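Local coordinates for protein hemoglobin chain d1 (Lumbricus terrestris, PDB 1X9F) that probably carries oxygen in the earthworm's large extracellular haemoglobin, as a globin subunit that holds a haem group and binds its gaseous ligand at the haem iron, at residues Glu1-Trp14 with Leu119-Cys131. Numbering follows the deposited sequence.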
loop_
_atom_site.group_PDB
_atom_site.type_symbol
_atom_site.label_atom_id
_atom_site.label_comp_id
_atom_site.label_asym_id
_atom_site.label_seq_id
_atom_site.Cartn_x
_atom_site.Cartn_y
_atom_site.Cartn_z
ATOM N N GLU D 1 -24.099 -21.193 16.318
ATOM C CA GLU D 1 -25.101 -21.690 15.334
ATOM C C GLU D 1 -24.863 -21.067 13.961
ATOM O O GLU D 1 -25.199 -19.900 13.717
ATOM C CB GLU D 1 -26.518 -21.402 15.824
ATOM C CG GLU D 1 -27.618 -21.989 14.956
ATOM C CD GLU D 1 -28.995 -21.498 15.361
ATOM O OE1 GLU D 1 -29.097 -20.394 15.943
ATOM O OE2 GLU D 1 -29.982 -22.214 15.094
ATOM N N CYS D 2 -24.271 -21.865 13.073
ATOM C CA CYS D 2 -23.966 -21.436 11.714
ATOM C C CYS D 2 -25.023 -21.937 10.744
ATOM O O CYS D 2 -24.983 -23.099 10.326
ATOM C CB CYS D 2 -22.575 -21.929 11.282
ATOM S SG CYS D 2 -21.886 -20.866 9.972
ATOM N N LEU D 3 -25.965 -21.071 10.384
ATOM C CA LEU D 3 -26.946 -21.431 9.365
ATOM C C LEU D 3 -26.317 -21.466 7.965
ATOM O O LEU D 3 -25.103 -21.313 7.811
ATOM C CB LEU D 3 -28.182 -20.518 9.412
ATOM C CG LEU D 3 -28.087 -18.991 9.323
ATOM C CD1 LEU D 3 -29.300 -18.450 8.583
ATOM C CD2 LEU D 3 -27.989 -18.362 10.712
ATOM N N VAL D 4 -27.162 -21.677 6.959
ATOM C CA VAL D 4 -26.746 -21.812 5.559
ATOM C C VAL D 4 -26.103 -20.551 4.972
ATOM O O VAL D 4 -25.092 -20.642 4.264
ATOM C CB VAL D 4 -27.938 -22.233 4.656
ATOM C CG1 VAL D 4 -27.460 -22.637 3.261
ATOM C CG2 VAL D 4 -28.737 -23.368 5.295
ATOM N N THR D 5 -26.688 -19.387 5.245
ATOM C CA THR D 5 -26.144 -18.146 4.701
ATOM C C THR D 5 -24.804 -17.801 5.340
ATOM O O THR D 5 -23.897 -17.302 4.664
ATOM C CB THR D 5 -27.135 -16.967 4.833
ATOM O OG1 THR D 5 -27.656 -16.914 6.166
ATOM C CG2 THR D 5 -28.368 -17.205 3.978
ATOM N N GLU D 6 -24.668 -18.076 6.630
ATOM C CA GLU D 6 -23.443 -17.721 7.325
ATOM C C GLU D 6 -22.253 -18.581 6.901
ATOM O O GLU D 6 -21.156 -18.060 6.680
ATOM C CB GLU D 6 -23.641 -17.790 8.838
ATOM C CG GLU D 6 -24.691 -16.823 9.368
ATOM C CD GLU D 6 -24.857 -16.945 10.869
ATOM O OE1 GLU D 6 -25.116 -15.915 11.534
ATOM O OE2 GLU D 6 -24.729 -18.074 11.397
ATOM N N SER D 7 -22.470 -19.889 6.790
ATOM C CA SER D 7 -21.415 -20.805 6.367
ATOM C C SER D 7 -20.953 -20.464 4.959
ATOM O O SER D 7 -19.764 -20.547 4.646
ATOM C CB SER D 7 -21.903 -22.254 6.425
ATOM O OG SER D 7 -22.903 -22.497 5.451
ATOM N N LEU D 8 -21.913 -20.072 4.130
ATOM C CA LEU D 8 -21.643 -19.643 2.776
ATOM C C LEU D 8 -20.765 -18.392 2.792
ATOM O O LEU D 8 -19.765 -18.312 2.066
ATOM C CB LEU D 8 -22.966 -19.398 2.046
ATOM C CG LEU D 8 -22.948 -19.304 0.522
ATOM C CD1 LEU D 8 -22.903 -17.858 0.065
ATOM C CD2 LEU D 8 -21.829 -20.123 -0.135
ATOM N N LYS D 9 -21.134 -17.437 3.644
ATOM C CA LYS D 9 -20.398 -16.189 3.800
ATOM C C LYS D 9 -18.973 -16.454 4.236
ATOM O O LYS D 9 -18.027 -15.879 3.694
ATOM C CB LYS D 9 -21.079 -15.307 4.848
ATOM C CG LYS D 9 -20.536 -13.892 4.918
ATOM C CD LYS D 9 -20.721 -13.190 3.578
ATOM C CE LYS D 9 -21.057 -11.716 3.764
ATOM N NZ LYS D 9 -22.331 -11.516 4.516
ATOM N N VAL D 10 -18.834 -17.323 5.231
ATOM C CA VAL D 10 -17.530 -17.667 5.756
ATOM C C VAL D 10 -16.715 -18.338 4.668
ATOM O O VAL D 10 -15.555 -17.979 4.462
ATOM C CB VAL D 10 -17.636 -18.559 7.001
ATOM C CG1 VAL D 10 -16.286 -19.198 7.334
ATOM C CG2 VAL D 10 -18.128 -17.735 8.181
ATOM N N LYS D 11 -17.318 -19.282 3.951
ATOM C CA LYS D 11 -16.610 -19.945 2.856
ATOM C C LYS D 11 -16.038 -18.931 1.854
ATOM O O LYS D 11 -14.862 -19.001 1.495
ATOM C CB LYS D 11 -17.514 -20.948 2.129
ATOM C CG LYS D 11 -17.916 -22.169 2.984
ATOM C CD LYS D 11 -18.852 -23.043 2.127
ATOM C CE LYS D 11 -19.394 -24.226 2.915
ATOM N NZ LYS D 11 -18.367 -25.286 3.102
ATOM N N LEU D 12 -16.879 -17.992 1.421
ATOM C CA LEU D 12 -16.508 -16.973 0.437
ATOM C C LEU D 12 -15.405 -16.047 0.924
ATOM O O LEU D 12 -14.416 -15.813 0.217
ATOM C CB LEU D 12 -17.739 -16.145 0.066
ATOM C CG LEU D 12 -18.543 -16.522 -1.183
ATOM C CD1 LEU D 12 -18.475 -18.017 -1.549
ATOM C CD2 LEU D 12 -19.989 -16.061 -1.013
ATOM N N GLN D 13 -15.578 -15.529 2.139
ATOM C CA GLN D 13 -14.631 -14.585 2.723
ATOM C C GLN D 13 -13.305 -15.252 3.038
ATOM O O GLN D 13 -12.248 -14.621 2.956
ATOM C CB GLN D 13 -15.212 -13.937 3.978
ATOM C CG GLN D 13 -16.408 -13.052 3.694
ATOM C CD GLN D 13 -16.647 -12.021 4.771
ATOM O OE1 GLN D 13 -16.541 -12.313 5.966
ATOM N NE2 GLN D 13 -16.972 -10.807 4.353
ATOM N N TRP D 14 -13.371 -16.526 3.403
ATOM C CA TRP D 14 -12.176 -17.300 3.650
ATOM C C TRP D 14 -11.369 -17.445 2.374
ATOM O O TRP D 14 -10.147 -17.298 2.396
ATOM C CB TRP D 14 -12.542 -18.679 4.163
ATOM C CG TRP D 14 -11.360 -19.530 4.400
ATOM C CD1 TRP D 14 -11.118 -20.754 3.860
ATOM C CD2 TRP D 14 -10.239 -19.231 5.241
ATOM N NE1 TRP D 14 -9.923 -21.252 4.326
ATOM C CE2 TRP D 14 -9.359 -20.334 5.173
ATOM C CE3 TRP D 14 -9.890 -18.141 6.059
ATOM C CZ2 TRP D 14 -8.148 -20.381 5.880
ATOM C CZ3 TRP D 14 -8.684 -18.186 6.762
ATOM C CH2 TRP D 14 -7.830 -19.302 6.665
ATOM N N LEU D 119 -10.120 -8.349 5.308
ATOM C CA LEU D 119 -11.402 -8.181 4.631
ATOM C C LEU D 119 -11.977 -6.785 4.808
ATOM O O LEU D 119 -12.754 -6.324 3.973
ATOM C CB LEU D 119 -12.396 -9.255 5.080
ATOM C CG LEU D 119 -12.012 -10.668 4.620
ATOM C CD1 LEU D 119 -12.609 -11.724 5.537
ATOM C CD2 LEU D 119 -12.409 -10.913 3.159
ATOM N N GLY D 120 -11.596 -6.110 5.887
ATOM C CA GLY D 120 -12.053 -4.739 6.127
ATOM C C GLY D 120 -13.453 -4.669 6.704
ATOM O O GLY D 120 -13.882 -5.573 7.425
ATOM N N THR D 121 -14.167 -3.594 6.381
ATOM C CA THR D 121 -15.500 -3.356 6.933
ATOM C C THR D 121 -16.536 -4.380 6.451
ATOM O O THR D 121 -17.624 -4.477 7.017
ATOM C CB THR D 121 -15.982 -1.917 6.618
ATOM O OG1 THR D 121 -16.943 -1.948 5.547
ATOM C CG2 THR D 121 -14.836 -1.072 6.040
ATOM N N HIS D 122 -16.194 -5.139 5.411
ATOM C CA HIS D 122 -17.095 -6.143 4.844
ATOM C C HIS D 122 -17.091 -7.446 5.643
ATOM O O HIS D 122 -17.873 -8.365 5.359
ATOM C CB HIS D 122 -16.667 -6.481 3.414
ATOM C CG HIS D 122 -16.919 -5.400 2.407
ATOM N ND1 HIS D 122 -18.019 -4.568 2.445
ATOM C CD2 HIS D 122 -16.235 -5.064 1.287
ATOM C CE1 HIS D 122 -17.984 -3.746 1.410
ATOM N NE2 HIS D 122 -16.913 -4.029 0.690
ATOM N N PHE D 123 -16.188 -7.536 6.612
ATOM C CA PHE D 123 -15.953 -8.762 7.351
ATOM C C PHE D 123 -17.181 -9.138 8.172
ATOM O O PHE D 123 -17.596 -8.392 9.058
ATOM C CB PHE D 123 -14.699 -8.586 8.215
ATOM C CG PHE D 123 -14.456 -9.691 9.202
ATOM C CD1 PHE D 123 -14.285 -11.009 8.788
ATOM C CD2 PHE D 123 -14.352 -9.395 10.559
ATOM C CE1 PHE D 123 -14.042 -12.019 9.720
ATOM C CE2 PHE D 123 -14.111 -10.396 11.497
ATOM C CZ PHE D 123 -13.958 -11.711 11.077
ATOM N N ASP D 124 -17.767 -10.289 7.850
ATOM C CA ASP D 124 -18.945 -10.771 8.559
ATOM C C ASP D 124 -18.591 -11.425 9.889
ATOM O O ASP D 124 -18.635 -12.652 10.044
ATOM C CB ASP D 124 -19.744 -11.733 7.695
ATOM C CG ASP D 124 -21.187 -11.829 8.130
ATOM O OD1 ASP D 124 -22.039 -12.140 7.269
ATOM O OD2 ASP D 124 -21.577 -11.601 9.300
ATOM N N PHE D 125 -18.254 -10.562 10.838
ATOM C CA PHE D 125 -17.912 -10.929 12.196
ATOM C C PHE D 125 -18.935 -11.885 12.821
ATOM O O PHE D 125 -18.554 -12.908 13.391
ATOM C CB PHE D 125 -17.772 -9.647 13.023
ATOM C CG PHE D 125 -17.336 -9.881 14.433
ATOM C CD1 PHE D 125 -18.278 -9.991 15.455
ATOM C CD2 PHE D 125 -15.985 -9.998 14.748
ATOM C CE1 PHE D 125 -17.884 -10.218 16.772
ATOM C CE2 PHE D 125 -15.577 -10.222 16.062
ATOM C CZ PHE D 125 -16.531 -10.334 17.078
ATOM N N GLY D 126 -20.220 -11.546 12.705
ATOM C CA GLY D 126 -21.301 -12.391 13.210
ATOM C C GLY D 126 -21.217 -13.803 12.659
ATOM O O GLY D 126 -21.180 -14.774 13.420
ATOM N N ALA D 127 -21.167 -13.910 11.331
ATOM C CA ALA D 127 -21.104 -15.206 10.663
ATOM C C ALA D 127 -19.850 -15.962 11.074
ATOM O O ALA D 127 -19.932 -17.124 11.462
ATOM C CB ALA D 127 -21.165 -15.041 9.151
ATOM N N TRP D 128 -18.697 -15.299 11.005
ATOM C CA TRP D 128 -17.439 -15.924 11.408
ATOM C C TRP D 128 -17.497 -16.437 12.815
ATOM O O TRP D 128 -17.219 -17.613 13.063
ATOM C CB TRP D 128 -16.267 -14.969 11.267
ATOM C CG TRP D 128 -15.789 -14.982 9.910
ATOM C CD1 TRP D 128 -16.236 -14.204 8.895
ATOM C CD2 TRP D 128 -14.814 -15.866 9.349
ATOM N NE1 TRP D 128 -15.575 -14.518 7.733
ATOM C CE2 TRP D 128 -14.698 -15.540 7.984
ATOM C CE3 TRP D 128 -14.007 -16.891 9.864
ATOM C CZ2 TRP D 128 -13.809 -16.196 7.125
ATOM C CZ3 TRP D 128 -13.126 -17.551 9.004
ATOM C CH2 TRP D 128 -13.036 -17.197 7.652
ATOM N N HIS D 129 -17.880 -15.556 13.730
ATOM C CA HIS D 129 -17.910 -15.897 15.132
ATOM C C HIS D 129 -18.773 -17.108 15.428
ATOM O O HIS D 129 -18.349 -18.007 16.147
ATOM C CB HIS D 129 -18.387 -14.722 15.958
ATOM C CG HIS D 129 -18.011 -14.835 17.393
ATOM N ND1 HIS D 129 -16.760 -14.493 17.855
ATOM C CD2 HIS D 129 -18.698 -15.298 18.462
ATOM C CE1 HIS D 129 -16.699 -14.719 19.154
ATOM N NE2 HIS D 129 -17.863 -15.206 19.548
ATOM N N ASP D 130 -19.986 -17.121 14.888
ATOM C CA ASP D 130 -20.853 -18.275 15.038
ATOM C C ASP D 130 -20.134 -19.498 14.500
ATOM O O ASP D 130 -19.911 -20.474 15.224
ATOM C CB ASP D 130 -22.160 -18.071 14.268
ATOM C CG ASP D 130 -23.060 -17.030 14.902
ATOM O OD1 ASP D 130 -24.088 -16.680 14.284
ATOM O OD2 ASP D 130 -22.831 -16.507 16.013
ATOM N N CYS D 131 -19.749 -19.400 13.223
ATOM C CA CYS D 131 -19.231 -20.518 12.443
ATOM C C CYS D 131 -17.947 -21.174 12.952
ATOM O O CYS D 131 -17.894 -22.397 13.104
ATOM C CB CYS D 131 -19.021 -20.053 11.008
ATOM S SG CYS D 131 -19.876 -21.081 9.815
#
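Helix 4-14 and helix 125-131 cross nearly at right angles (100° between their directions), their axes 8.6 Å apart, and Val10 packs against Trp128 where they meet. This is the A/H helix crossing of the globin fold, the first helix laid over the start of the last. Trp128 is a flat wedge here: Val10 CG1, anti to its backbone N (chi1 166°), is carried over one face of its six-membered ring, 3.8 Å from the centroid in a CH-pi contact, Phe123 CE1 lies over the opposite face, and Trp14 CE3 meets CH2 at the edge. Gln13 stitches the corner before helix 125-131. Its OE1 takes Trp128 NE1 (3.0 Å) and Asp124 N (3.0 Å), each in the carbonyl plane on a lone pair, while its NE2 gives to His122 O at 2.8 Å from above that carbonyl's plane and also to Asp129 OD2 of the Globin III chain; together these bonds fix the amide's rotation. With a residue as small as alanine at Trp128, Gln13 OE1 would probably lose one of its two donors and a gap would open between Val10 and Phe123. Asp124 N-caps helix 125-131 through OD2, which accepts from Ala127 N; OD1 takes Lys9 NZ in a salt bridge, a lysine that also bonds Pro125 O of Globin III. At the far end, Cys2 SG joins Cys131 SG at 2.0 Å with a disulfide torsion of -84°.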